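Side-chain contacts in SspB protein (Streptomyces clavuligerus, PDB 6JUF), which probably acts as a metal-dependent DNase in the SspABCD–SspE system, a bacterial defence against phages that senses phosphorothioate-modified DNA: residues A9-F14 with K345-Q350; F24-K29 with K54-A59; Y31-S36 with V48-G53; Y62-R65 with L69-E72. All coordinates share one frame; numbering follows the deposited sequence.

Contact 1: A9-F14 with K345-Q350; sequences AAHSSF and KRELKQ
His-11 and Glu-347 reach for each other from opposite directions, the histidine out of the loop that follows helix 5-9, the glutamate from the helix near the C-terminal end of the modelled chain. The imidazole presents its edge: Glu-347 OE2 lies near the ring plane, 3.2 Å from His-11 NE2 and 3.4 Å from His-11 CE1, placed almost evenly against that N–C edge. Ring and carboxylate are turned nearly perpendicular, 80° apart. Because OE2 stands beside the NE2–CE1 bond, the hydrogen bond from His-11 NE2 is bent, with an angle of 126° at the hydrogen, and must be called weak.

Length makes this meeting possible, since the backbones stay well apart, with 10.3 Å between the CA atoms of His-11 and Glu-347. Glu-347 sends CG anti to its own nitrogen (chi1 -159°) and runs extended beyond it, which carries the carboxylate straight off the helix toward the loop. The long glutamate chain spans this gap, and imidazole suits the loop side because it offers both a polar edge and flat faces. Its ring stacks with Trp-127. The carboxylate has a stronger partner than the histidine: OE1 accepts a hydrogen bond from the backbone nitrogen of Lys-125, while OE2 also forms a long, weak ion pair with Arg-71.

The contact thus ties the loop between helices 5-9 and 24-34 to helix 339-350, with the segment carrying Lys-125 and Trp-127, just ahead of helix 129-137, bordering both partners, and Arg-71 of strand 70-74 approaching the same carboxylate.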
loop_
_atom_site.group_PDB
_atom_site.type_symbol
_atom_site.label_atom_id
_atom_site.label_comp_id
_atom_site.label_asym_id
_atom_site.label_seq_id
_atom_site.Cartn_x
_atom_site.Cartn_y
_atom_site.Cartn_z
ATOM N N ALA B 9 2.663 -24.729 17.227
ATOM C CA ALA B 9 2.078 -23.534 16.649
ATOM C C ALA B 9 2.168 -23.549 15.122
ATOM O O ALA B 9 1.282 -23.014 14.425
ATOM C CB ALA B 9 2.756 -22.276 17.187
ATOM N N ALA B 10 3.275 -24.082 14.611
ATOM C CA ALA B 10 3.616 -23.832 13.206
ATOM C C ALA B 10 4.107 -25.034 12.405
ATOM O O ALA B 10 4.747 -25.921 12.929
ATOM C CB ALA B 10 4.655 -22.708 13.154
ATOM N N HIS B 11 3.826 -24.999 11.093
ATOM C CA HIS B 11 4.431 -25.953 10.177
ATOM C C HIS B 11 5.880 -25.590 9.936
ATOM O O HIS B 11 6.297 -24.410 10.092
ATOM C CB HIS B 11 3.739 -25.808 8.826
ATOM C CG HIS B 11 2.293 -26.212 8.831
ATOM N ND1 HIS B 11 1.876 -27.451 9.155
ATOM C CD2 HIS B 11 1.163 -25.477 8.553
ATOM C CE1 HIS B 11 0.530 -27.506 9.043
ATOM N NE2 HIS B 11 0.098 -26.300 8.669
ATOM N N SER B 12 6.675 -26.562 9.513
ATOM C CA SER B 12 8.092 -26.350 9.196
ATOM C C SER B 12 8.185 -25.756 7.777
ATOM O O SER B 12 8.301 -26.445 6.775
ATOM C CB SER B 12 8.869 -27.673 9.292
ATOM O OG SER B 12 10.212 -27.381 9.021
ATOM N N SER B 13 8.011 -24.455 7.687
ATOM C CA SER B 13 8.073 -23.754 6.438
ATOM C C SER B 13 8.985 -22.547 6.608
ATOM O O SER B 13 8.659 -21.629 7.370
ATOM C CB SER B 13 6.652 -23.320 6.004
ATOM O OG SER B 13 6.698 -22.606 4.769
ATOM N N PHE B 14 10.111 -22.531 5.876
ATOM C CA PHE B 14 11.113 -21.447 5.979
ATOM C C PHE B 14 11.560 -20.988 4.587
ATOM O O PHE B 14 11.847 -21.821 3.708
ATOM C CB PHE B 14 12.352 -21.943 6.778
ATOM C CG PHE B 14 12.002 -22.354 8.183
ATOM C CD1 PHE B 14 12.046 -21.410 9.238
ATOM C CD2 PHE B 14 11.565 -23.659 8.444
ATOM C CE1 PHE B 14 11.640 -21.798 10.513
ATOM C CE2 PHE B 14 11.209 -24.024 9.731
ATOM C CZ PHE B 14 11.241 -23.106 10.742
ATOM N N LYS B 345 -9.094 -31.720 7.712
ATOM C CA LYS B 345 -9.150 -33.092 8.243
ATOM C C LYS B 345 -7.787 -33.778 8.268
ATOM O O LYS B 345 -7.405 -34.458 9.240
ATOM C CB LYS B 345 -10.144 -33.951 7.463
ATOM C CG LYS B 345 -11.595 -33.724 7.855
ATOM C CD LYS B 345 -12.483 -34.874 7.370
ATOM C CE LYS B 345 -13.946 -34.635 7.742
ATOM N NZ LYS B 345 -14.460 -33.345 7.178
ATOM N N ARG B 346 -7.074 -33.589 7.158
ATOM C CA ARG B 346 -5.713 -34.092 7.021
ATOM C C ARG B 346 -4.818 -33.581 8.121
ATOM O O ARG B 346 -4.010 -34.342 8.684
ATOM C CB ARG B 346 -5.117 -33.686 5.679
ATOM C CG ARG B 346 -3.772 -34.403 5.472
ATOM C CD ARG B 346 -2.942 -33.849 4.342
ATOM N NE ARG B 346 -3.078 -32.405 4.226
ATOM C CZ ARG B 346 -2.557 -31.506 5.063
ATOM N NH1 ARG B 346 -1.825 -31.867 6.150
ATOM N NH2 ARG B 346 -2.795 -30.216 4.808
ATOM N N GLU B 347 -4.915 -32.274 8.383
ATOM C CA GLU B 347 -4.095 -31.698 9.433
ATOM C C GLU B 347 -4.542 -32.199 10.822
ATOM O O GLU B 347 -3.706 -32.515 11.677
ATOM C CB GLU B 347 -4.105 -30.173 9.349
ATOM C CG GLU B 347 -2.921 -29.566 10.059
ATOM C CD GLU B 347 -2.805 -28.054 9.878
ATOM O OE1 GLU B 347 -2.656 -27.383 10.896
ATOM O OE2 GLU B 347 -2.808 -27.530 8.706
ATOM N N LEU B 348 -5.867 -32.279 11.033
ATOM C CA LEU B 348 -6.416 -32.749 12.302
ATOM C C LEU B 348 -5.936 -34.174 12.588
ATOM O O LEU B 348 -5.594 -34.501 13.729
ATOM C CB LEU B 348 -7.921 -32.681 12.274
ATOM C CG LEU B 348 -8.506 -31.303 12.563
ATOM C CD1 LEU B 348 -9.992 -31.259 12.268
ATOM C CD2 LEU B 348 -8.251 -30.752 13.969
ATOM N N LYS B 349 -5.834 -34.962 11.519
ATOM C CA LYS B 349 -5.383 -36.362 11.604
ATOM C C LYS B 349 -3.972 -36.524 12.150
ATOM O O LYS B 349 -3.692 -37.527 12.806
ATOM C CB LYS B 349 -5.574 -37.085 10.274
ATOM C CG LYS B 349 -6.965 -37.724 10.159
ATOM C CD LYS B 349 -7.125 -38.953 11.088
ATOM C CE LYS B 349 -8.336 -38.880 12.031
ATOM N NZ LYS B 349 -9.602 -39.356 11.376
ATOM N N GLN B 350 -3.126 -35.521 11.911
ATOM C CA GLN B 350 -1.775 -35.452 12.507
ATOM C C GLN B 350 -1.697 -35.260 14.026
ATOM O O GLN B 350 -0.704 -35.652 14.639
ATOM C CB GLN B 350 -0.945 -34.370 11.818
ATOM C CG GLN B 350 -0.933 -34.508 10.318
ATOM C CD GLN B 350 0.370 -35.046 9.807
ATOM O OE1 GLN B 350 1.002 -34.426 8.956
ATOM N NE2 GLN B 350 0.799 -36.195 10.334
#

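Contact 2: F24-K29 with K54-A59; sequences FGWLHK and KNMVYA
Apolar packing dominates where Trp-26 meets Met-56 and Ala-59. The benzo end of the indole does the touching. Trp-26 CZ2 lies 3.7 Å from Met-56 CB and 3.8 Å from Met-56 CG, while Trp-26 CZ3 lies 3.8 Å from the methyl CB of Ala-59, which approaches the ring obliquely. An alanine suits this place because its single methyl lets the broad indole come close to the helix.

A second kind of contact uses sulfur. Met-56 SD sits 5.2 Å from the centroid of the six-membered ring of Trp-26, 78° off the ring normal, and so at the ring edge: a Met-aromatic contact of the edge type. Methionine suits the place because its long, unbranched apolar chain crosses the indole at about a right angle, laying CB, CG and finally the sulfur beside CZ2.

In the fold, this is helix-to-helix packing between helix 24-34 and the start of helix 57-66, with Met-56 in the turn just before the second helix. The large flat side chain of Trp-26 bridges backbones whose CA atoms, at Trp-26 and Ala-59, are 9.0 Å apart.

Phe-20 meets Trp-26 edge-to-face, and Trp-63 also packs on it. The side chain of Ala-59 lies about 5 Å from that of Glu-18, seen to bind magnesium in this protein, though no metal is bound to this chain here. Glu-105 of the second subunit packs on Trp-26.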
loop_
_atom_site.group_PDB
_atom_site.type_symbol
_atom_site.label_atom_id
_atom_site.label_comp_id
_atom_site.label_asym_id
_atom_site.label_seq_id
_atom_site.Cartn_x
_atom_site.Cartn_y
_atom_site.Cartn_z
ATOM N N PHE B 24 0.154 -6.317 -2.164
ATOM C CA PHE B 24 -1.275 -6.353 -2.325
ATOM C C PHE B 24 -1.706 -7.065 -3.643
ATOM O O PHE B 24 -2.599 -7.898 -3.662
ATOM C CB PHE B 24 -1.902 -4.940 -2.310
ATOM C CG PHE B 24 -3.313 -4.929 -2.790
ATOM C CD1 PHE B 24 -4.334 -5.497 -2.007
ATOM C CD2 PHE B 24 -3.634 -4.489 -4.087
ATOM C CE1 PHE B 24 -5.640 -5.597 -2.501
ATOM C CE2 PHE B 24 -4.952 -4.555 -4.542
ATOM C CZ PHE B 24 -5.952 -5.120 -3.754
ATOM N N GLY B 25 -1.013 -6.653 -4.734
ATOM C CA GLY B 25 -1.319 -7.226 -6.071
ATOM C C GLY B 25 -1.276 -8.746 -6.041
ATOM O O GLY B 25 -2.103 -9.401 -6.691
ATOM N N TRP B 26 -0.348 -9.304 -5.253
ATOM C CA TRP B 26 -0.255 -10.775 -5.167
ATOM C C TRP B 26 -1.449 -11.390 -4.462
ATOM O O TRP B 26 -1.964 -12.450 -4.902
ATOM C CB TRP B 26 1.014 -11.165 -4.441
ATOM C CG TRP B 26 2.252 -10.971 -5.272
ATOM C CD1 TRP B 26 2.366 -10.428 -6.525
ATOM C CD2 TRP B 26 3.626 -11.388 -4.882
ATOM N NE1 TRP B 26 3.712 -10.440 -6.955
ATOM C CE2 TRP B 26 4.503 -10.983 -5.976
ATOM C CE3 TRP B 26 4.174 -11.963 -3.752
ATOM C CZ2 TRP B 26 5.868 -11.269 -5.975
ATOM C CZ3 TRP B 26 5.562 -12.202 -3.739
ATOM C CH2 TRP B 26 6.386 -11.850 -4.808
ATOM N N LEU B 27 -1.921 -10.763 -3.364
ATOM C CA LEU B 27 -3.055 -11.343 -2.620
ATOM C C LEU B 27 -4.314 -11.271 -3.527
ATOM O O LEU B 27 -5.089 -12.175 -3.632
ATOM C CB LEU B 27 -3.289 -10.571 -1.355
ATOM C CG LEU B 27 -2.111 -10.601 -0.387
ATOM C CD1 LEU B 27 -2.538 -9.837 0.868
ATOM C CD2 LEU B 27 -1.630 -12.054 -0.094
ATOM N N HIS B 28 -4.475 -10.113 -4.138
ATOM C CA HIS B 28 -5.661 -9.853 -4.984
ATOM C C HIS B 28 -5.792 -10.740 -6.205
ATOM O O HIS B 28 -6.835 -11.425 -6.399
ATOM C CB HIS B 28 -5.663 -8.371 -5.383
ATOM C CG HIS B 28 -6.746 -7.986 -6.356
ATOM N ND1 HIS B 28 -8.037 -7.805 -5.971
ATOM C CD2 HIS B 28 -6.686 -7.686 -7.720
ATOM C CE1 HIS B 28 -8.781 -7.430 -7.065
ATOM N NE2 HIS B 28 -7.953 -7.338 -8.134
ATOM N N LYS B 29 -4.707 -10.760 -6.974
ATOM C CA LYS B 29 -4.696 -11.617 -8.206
ATOM C C LYS B 29 -4.709 -13.102 -7.881
ATOM O O LYS B 29 -5.338 -13.842 -8.635
ATOM C CB LYS B 29 -3.491 -11.324 -9.078
ATOM C CG LYS B 29 -3.598 -9.947 -9.681
ATOM C CD LYS B 29 -2.546 -9.637 -10.724
ATOM C CE LYS B 29 -1.187 -9.367 -10.121
ATOM N NZ LYS B 29 -0.123 -9.692 -11.106
ATOM N N LYS B 54 8.508 -15.658 -13.304
ATOM C CA LYS B 54 8.700 -17.064 -13.009
ATOM C C LYS B 54 9.189 -17.327 -11.536
ATOM O O LYS B 54 8.669 -18.236 -10.848
ATOM C CB LYS B 54 9.596 -17.656 -14.126
ATOM C CG LYS B 54 9.886 -19.137 -14.084
ATOM C CD LYS B 54 8.619 -19.969 -14.295
ATOM C CE LYS B 54 8.529 -20.595 -15.678
ATOM N NZ LYS B 54 9.265 -19.848 -16.747
ATOM N N ASN B 55 10.132 -16.488 -11.051
ATOM C CA ASN B 55 10.684 -16.730 -9.703
ATOM C C ASN B 55 9.755 -16.201 -8.617
ATOM O O ASN B 55 10.057 -16.358 -7.453
ATOM C CB ASN B 55 12.080 -16.127 -9.553
ATOM C CG ASN B 55 12.089 -14.647 -9.746
ATOM O OD1 ASN B 55 11.291 -14.109 -10.520
ATOM N ND2 ASN B 55 12.960 -13.962 -9.044
ATOM N N MET B 56 8.626 -15.613 -9.023
ATOM C CA MET B 56 7.631 -15.083 -8.043
ATOM C C MET B 56 6.391 -15.968 -7.825
ATOM O O MET B 56 5.636 -15.783 -6.851
ATOM C CB MET B 56 7.192 -13.672 -8.449
ATOM C CG MET B 56 8.314 -12.685 -8.459
ATOM S SD MET B 56 7.695 -11.229 -9.341
ATOM C CE MET B 56 9.253 -10.376 -9.523
ATOM N N VAL B 57 6.219 -16.995 -8.682
ATOM C CA VAL B 57 5.007 -17.822 -8.587
ATOM C C VAL B 57 4.842 -18.487 -7.216
ATOM O O VAL B 57 3.777 -18.451 -6.607
ATOM C CB VAL B 57 4.897 -18.827 -9.743
ATOM C CG1 VAL B 57 3.670 -19.733 -9.559
ATOM C CG2 VAL B 57 4.896 -18.115 -11.128
ATOM N N TYR B 58 5.891 -19.150 -6.768
ATOM C CA TYR B 58 5.816 -19.842 -5.501
ATOM C C TYR B 58 5.601 -18.896 -4.308
ATOM O O TYR B 58 4.804 -19.179 -3.427
ATOM C CB TYR B 58 7.027 -20.764 -5.285
ATOM C CG TYR B 58 6.620 -21.852 -4.374
ATOM C CD1 TYR B 58 6.176 -23.032 -4.916
ATOM C CD2 TYR B 58 6.643 -21.690 -2.964
ATOM C CE1 TYR B 58 5.751 -24.033 -4.141
ATOM C CE2 TYR B 58 6.199 -22.738 -2.141
ATOM C CZ TYR B 58 5.765 -23.895 -2.774
ATOM O OH TYR B 58 5.377 -24.966 -2.010
ATOM N N ALA B 59 6.323 -17.784 -4.311
ATOM C CA ALA B 59 6.153 -16.794 -3.232
ATOM C C ALA B 59 4.698 -16.318 -3.174
ATOM O O ALA B 59 4.115 -16.189 -2.111
ATOM C CB ALA B 59 7.114 -15.630 -3.415
#

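Contact 3: Y31-S36 with V48-G53; sequences YMQVQS and VQLGVG
A Schellman motif closes helix 46-50, and the last turn of that helix is where Gln-33, near the C-terminal end of helix 24-34, comes to rest against Gln-49 and Leu-50. Gln-33 makes both halves of the contact. Glutamine suits this partly exposed place because it offers an aliphatic part to the leucine and a polar end beyond it: CG of Gln-33 is 3.8 Å from CD2 of Leu-50.

Its amide end lies against Gln-49. There OE1 of Gln-33 is 3.6 Å from CB of Gln-49, and CD of Gln-33 is 3.7 Å from the backbone oxygen of Gln-49, so the group rests on the helix by van der Waals contact. The two glutamine side chains cross at about a right angle and their amide planes stand 59° apart. The bend in Gln-33, with chi2 at -87°, turns its amide across the helix end, whereas the chain of Gln-49 runs on extended.

In the Schellman motif Gly-51 is the C-prime residue; its positive phi comes easily to glycine. The nitrogen of Val-52 turns back to the oxygen of Pro-47, and that of Gly-51 bonds weakly to the oxygen of Val-48.

Leu-50 suits its buried position, with Val-57, Met-60 and Phe-41 also touching its side chain. The backbone oxygen of Leu-50 accepts a hydrogen bond from NZ of Lys-29, one helical turn before Gln-33.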
loop_
_atom_site.group_PDB
_atom_site.type_symbol
_atom_site.label_atom_id
_atom_site.label_comp_id
_atom_site.label_asym_id
_atom_site.label_seq_id
_atom_site.Cartn_x
_atom_site.Cartn_y
_atom_site.Cartn_z
ATOM N N TYR B 31 -6.371 -14.485 -5.366
ATOM C CA TYR B 31 -7.780 -14.736 -5.066
ATOM C C TYR B 31 -8.595 -14.903 -6.335
ATOM O O TYR B 31 -9.369 -15.823 -6.496
ATOM C CB TYR B 31 -8.353 -13.641 -4.171
ATOM C CG TYR B 31 -9.872 -13.859 -3.966
ATOM C CD1 TYR B 31 -10.371 -14.883 -3.214
ATOM C CD2 TYR B 31 -10.792 -12.996 -4.610
ATOM C CE1 TYR B 31 -11.732 -15.115 -3.060
ATOM C CE2 TYR B 31 -12.197 -13.236 -4.463
ATOM C CZ TYR B 31 -12.647 -14.268 -3.674
ATOM O OH TYR B 31 -13.983 -14.444 -3.523
ATOM N N MET B 32 -8.401 -13.960 -7.240
ATOM C CA MET B 32 -9.226 -13.871 -8.469
ATOM C C MET B 32 -9.004 -15.119 -9.346
ATOM O O MET B 32 -9.912 -15.660 -9.969
ATOM C CB MET B 32 -8.956 -12.596 -9.277
ATOM C CG MET B 32 -9.416 -11.263 -8.675
ATOM S SD MET B 32 -11.120 -11.314 -8.051
ATOM C CE MET B 32 -12.003 -11.433 -9.624
ATOM N N GLN B 33 -7.758 -15.565 -9.390
ATOM C CA GLN B 33 -7.379 -16.769 -10.170
ATOM C C GLN B 33 -7.766 -18.117 -9.533
ATOM O O GLN B 33 -8.352 -18.964 -10.212
ATOM C CB GLN B 33 -5.859 -16.771 -10.398
ATOM C CG GLN B 33 -5.323 -15.786 -11.409
ATOM C CD GLN B 33 -5.334 -16.351 -12.803
ATOM O OE1 GLN B 33 -4.521 -17.215 -13.125
ATOM N NE2 GLN B 33 -6.258 -15.898 -13.623
ATOM N N VAL B 34 -7.493 -18.313 -8.231
ATOM C CA VAL B 34 -7.761 -19.585 -7.542
ATOM C C VAL B 34 -9.257 -19.846 -7.414
ATOM O O VAL B 34 -9.651 -20.954 -7.175
ATOM C CB VAL B 34 -7.024 -19.655 -6.172
ATOM C CG1 VAL B 34 -7.715 -18.799 -5.127
ATOM C CG2 VAL B 34 -6.909 -21.096 -5.689
ATOM N N GLN B 35 -10.076 -18.775 -7.484
ATOM C CA GLN B 35 -11.539 -18.921 -7.319
ATOM C C GLN B 35 -12.104 -19.944 -8.357
ATOM O O GLN B 35 -12.945 -20.794 -8.037
ATOM C CB GLN B 35 -12.192 -17.568 -7.474
ATOM C CG GLN B 35 -13.068 -17.203 -6.303
ATOM C CD GLN B 35 -14.007 -16.043 -6.618
ATOM O OE1 GLN B 35 -13.627 -15.112 -7.327
ATOM N NE2 GLN B 35 -15.230 -16.082 -6.059
ATOM N N SER B 36 -11.525 -19.884 -9.553
ATOM C CA SER B 36 -11.950 -20.824 -10.614
ATOM C C SER B 36 -10.939 -21.862 -11.034
ATOM O O SER B 36 -11.307 -22.822 -11.653
ATOM C CB SER B 36 -12.473 -20.157 -11.852
ATOM O OG SER B 36 -11.487 -19.341 -12.370
ATOM N N VAL B 48 2.346 -15.627 -16.802
ATOM C CA VAL B 48 1.530 -14.705 -17.555
ATOM C C VAL B 48 0.152 -14.543 -16.940
ATOM O O VAL B 48 -0.356 -13.430 -16.909
ATOM C CB VAL B 48 1.453 -15.172 -19.042
ATOM C CG1 VAL B 48 0.310 -14.497 -19.786
ATOM C CG2 VAL B 48 2.800 -14.848 -19.685
ATOM N N GLN B 49 -0.454 -15.629 -16.473
ATOM C CA GLN B 49 -1.838 -15.598 -16.015
ATOM C C GLN B 49 -1.911 -14.855 -14.692
ATOM O O GLN B 49 -2.871 -14.127 -14.460
ATOM C CB GLN B 49 -2.471 -16.986 -16.065
ATOM C CG GLN B 49 -2.695 -17.283 -17.539
ATOM C CD GLN B 49 -3.123 -18.685 -17.895
ATOM O OE1 GLN B 49 -3.103 -19.575 -17.068
ATOM N NE2 GLN B 49 -3.477 -18.886 -19.149
ATOM N N LEU B 50 -0.915 -15.046 -13.834
ATOM C CA LEU B 50 -0.892 -14.412 -12.506
ATOM C C LEU B 50 -0.266 -13.013 -12.625
ATOM O O LEU B 50 -0.306 -12.210 -11.683
ATOM C CB LEU B 50 -0.078 -15.240 -11.484
ATOM C CG LEU B 50 -0.554 -16.663 -11.173
ATOM C CD1 LEU B 50 0.556 -17.479 -10.538
ATOM C CD2 LEU B 50 -1.803 -16.640 -10.344
ATOM N N GLY B 51 0.364 -12.735 -13.749
ATOM C CA GLY B 51 1.079 -11.495 -13.968
ATOM C C GLY B 51 2.256 -11.291 -13.045
ATOM O O GLY B 51 2.458 -10.185 -12.533
ATOM N N VAL B 52 3.031 -12.334 -12.844
ATOM C CA VAL B 52 4.254 -12.283 -12.031
ATOM C C VAL B 52 5.391 -12.977 -12.787
ATOM O O VAL B 52 5.179 -13.740 -13.754
ATOM C CB VAL B 52 4.031 -12.940 -10.619
ATOM C CG1 VAL B 52 2.816 -12.284 -9.945
ATOM C CG2 VAL B 52 3.753 -14.456 -10.714
ATOM N N GLY B 53 6.609 -12.703 -12.329
ATOM C CA GLY B 53 7.784 -13.379 -12.846
ATOM C C GLY B 53 7.818 -14.858 -12.462
ATOM O O GLY B 53 7.255 -15.267 -11.481
#

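Contact 4: Y62-R65 with L69-E72; sequences YWSR and LTRE
Arg-65 leaves its helix with CG anti to its own nitrogen (chi1 -164°) and bends only at chi3 (76°), which brings the guanidinium round to Glu-72, itself extended beyond CG. The two side chains cross at about a right angle, their flat ends 85° apart. Arg-65 NH1 donates to Glu-72 OE2 over 2.8 Å in a nearly straight salt bridge; the oxygen lies in the guanidinium plane, but the nitrogen stands above the plane of the carboxylate. Glu-72 OE2 also pairs with Arg-61, so two arginines probably stabilise this buried acid as its anion, while Arg-65 makes a cation-pi contact with Trp-127.

Nearer the turn, Ser-64 O accepts two backbone bonds, from Leu-69 N at 2.8 Å, almost in line with the carbonyl, and from Thr-70 N at 3.1 Å, well above its plane. Thr-70 opens the strand, where a beta-branched residue suits the extended backbone, and its branches reach Ser-64 CB: OG1 lies 3.6 Å and CG2 3.8 Å from that carbon.

A short turn, residues 67-69, links helix 57-66 to strand 70-74, which pairs antiparallel with strand 83-87, while helix 24-34 covers the junction through Leu-27, Ala-30 and Val-34.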
loop_
_atom_site.group_PDB
_atom_site.type_symbol
_atom_site.label_atom_id
_atom_site.label_comp_id
_atom_site.label_asym_id
_atom_site.label_seq_id
_atom_site.Cartn_x
_atom_site.Cartn_y
_atom_site.Cartn_z
ATOM N N TYR B 62 2.666 -19.115 -1.674
ATOM C CA TYR B 62 3.006 -19.197 -0.267
ATOM C C TYR B 62 2.215 -18.149 0.551
ATOM O O TYR B 62 1.626 -18.444 1.567
ATOM C CB TYR B 62 4.536 -19.054 -0.062
ATOM C CG TYR B 62 4.838 -18.865 1.412
ATOM C CD1 TYR B 62 4.931 -19.953 2.291
ATOM C CD2 TYR B 62 4.986 -17.545 1.926
ATOM C CE1 TYR B 62 5.127 -19.741 3.651
ATOM C CE2 TYR B 62 5.215 -17.349 3.299
ATOM C CZ TYR B 62 5.270 -18.477 4.144
ATOM O OH TYR B 62 5.448 -18.280 5.493
ATOM N N TRP B 63 2.215 -16.920 0.054
ATOM C CA TRP B 63 1.612 -15.811 0.813
ATOM C C TRP B 63 0.122 -16.043 0.932
ATOM O O TRP B 63 -0.476 -15.769 1.976
ATOM C CB TRP B 63 1.950 -14.424 0.280
ATOM C CG TRP B 63 3.317 -14.003 0.666
ATOM C CD1 TRP B 63 4.364 -13.639 -0.167
ATOM C CD2 TRP B 63 3.820 -13.857 2.045
ATOM N NE1 TRP B 63 5.504 -13.310 0.599
ATOM C CE2 TRP B 63 5.221 -13.412 1.929
ATOM C CE3 TRP B 63 3.251 -14.007 3.327
ATOM C CZ2 TRP B 63 6.021 -13.188 3.059
ATOM C CZ3 TRP B 63 4.075 -13.768 4.452
ATOM C CH2 TRP B 63 5.411 -13.374 4.310
ATOM N N SER B 64 -0.518 -16.520 -0.136
ATOM C CA SER B 64 -1.976 -16.814 -0.013
ATOM C C SER B 64 -2.260 -17.883 1.053
ATOM O O SER B 64 -3.201 -17.696 1.829
ATOM C CB SER B 64 -2.502 -17.337 -1.336
ATOM O OG SER B 64 -2.737 -16.214 -2.157
ATOM N N ARG B 65 -1.468 -18.977 1.100
ATOM C CA ARG B 65 -1.634 -20.035 2.109
ATOM C C ARG B 65 -1.349 -19.447 3.507
ATOM O O ARG B 65 -2.062 -19.698 4.467
ATOM C CB ARG B 65 -0.666 -21.157 1.749
ATOM C CG ARG B 65 -0.813 -22.560 2.348
ATOM C CD ARG B 65 0.087 -23.495 1.514
ATOM N NE ARG B 65 1.592 -23.455 1.737
ATOM C CZ ARG B 65 2.567 -23.514 0.791
ATOM N NH1 ARG B 65 2.276 -23.542 -0.518
ATOM N NH2 ARG B 65 3.838 -23.493 1.125
ATOM N N LEU B 69 -5.668 -17.474 3.186
ATOM C CA LEU B 69 -6.527 -17.090 2.075
ATOM C C LEU B 69 -6.738 -18.251 1.131
ATOM O O LEU B 69 -7.687 -18.252 0.337
ATOM C CB LEU B 69 -5.929 -15.880 1.316
ATOM C CG LEU B 69 -5.780 -14.616 2.194
ATOM C CD1 LEU B 69 -4.935 -13.598 1.446
ATOM C CD2 LEU B 69 -7.100 -13.927 2.533
ATOM N N THR B 70 -5.847 -19.248 1.195
ATOM C CA THR B 70 -6.073 -20.519 0.509
ATOM C C THR B 70 -5.708 -21.642 1.433
ATOM O O THR B 70 -5.020 -21.415 2.447
ATOM C CB THR B 70 -5.159 -20.698 -0.705
ATOM O OG1 THR B 70 -3.768 -20.547 -0.288
ATOM C CG2 THR B 70 -5.486 -19.677 -1.818
ATOM N N ARG B 71 -6.261 -22.831 1.092
ATOM C CA ARG B 71 -5.788 -24.094 1.649
ATOM C C ARG B 71 -5.308 -24.911 0.454
ATOM O O ARG B 71 -5.769 -24.676 -0.676
ATOM C CB ARG B 71 -6.911 -24.858 2.388
ATOM C CG ARG B 71 -7.205 -24.466 3.849
ATOM C CD ARG B 71 -6.406 -25.529 4.672
ATOM N NE ARG B 71 -7.051 -25.595 5.890
ATOM C CZ ARG B 71 -6.609 -26.084 7.008
ATOM N NH1 ARG B 71 -5.413 -26.665 7.060
ATOM N NH2 ARG B 71 -7.420 -25.975 8.053
ATOM N N GLU B 72 -4.436 -25.880 0.672
ATOM C CA GLU B 72 -3.979 -26.721 -0.394
ATOM C C GLU B 72 -4.303 -28.203 -0.060
ATOM O O GLU B 72 -4.312 -28.635 1.108
ATOM C CB GLU B 72 -2.456 -26.529 -0.652
ATOM C CG GLU B 72 -2.098 -25.116 -1.098
ATOM C CD GLU B 72 -0.662 -25.008 -1.516
ATOM O OE1 GLU B 72 0.072 -26.021 -1.569
ATOM O OE2 GLU B 72 -0.243 -23.863 -1.750
#

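How the contacts relate
Contacts 2, 3 and 4 form one neighbourhood, with centres 8 to 13 Å apart. Contacts 2 and 3 share helix 24-34, contacts 2 and 4 share helix 57-66. Along the chain, contact 3 is nested inside the loop closed by contact 2, and contact 4 follows both. Helix 24-34 carries one side of contacts 2 and 3 and packs on contact 4, Trp-26 against Trp-63 and Val-34 against Thr-70. Contact 1 encloses the others in sequence, joining segments 331 residues apart at their closest ends; its centre is 13 Å from that of contact 4, which it touches through a weak ion pair and through Ser-13 on Tyr-62. The loop after helix 5-9 is thereby connected to helix 339-350.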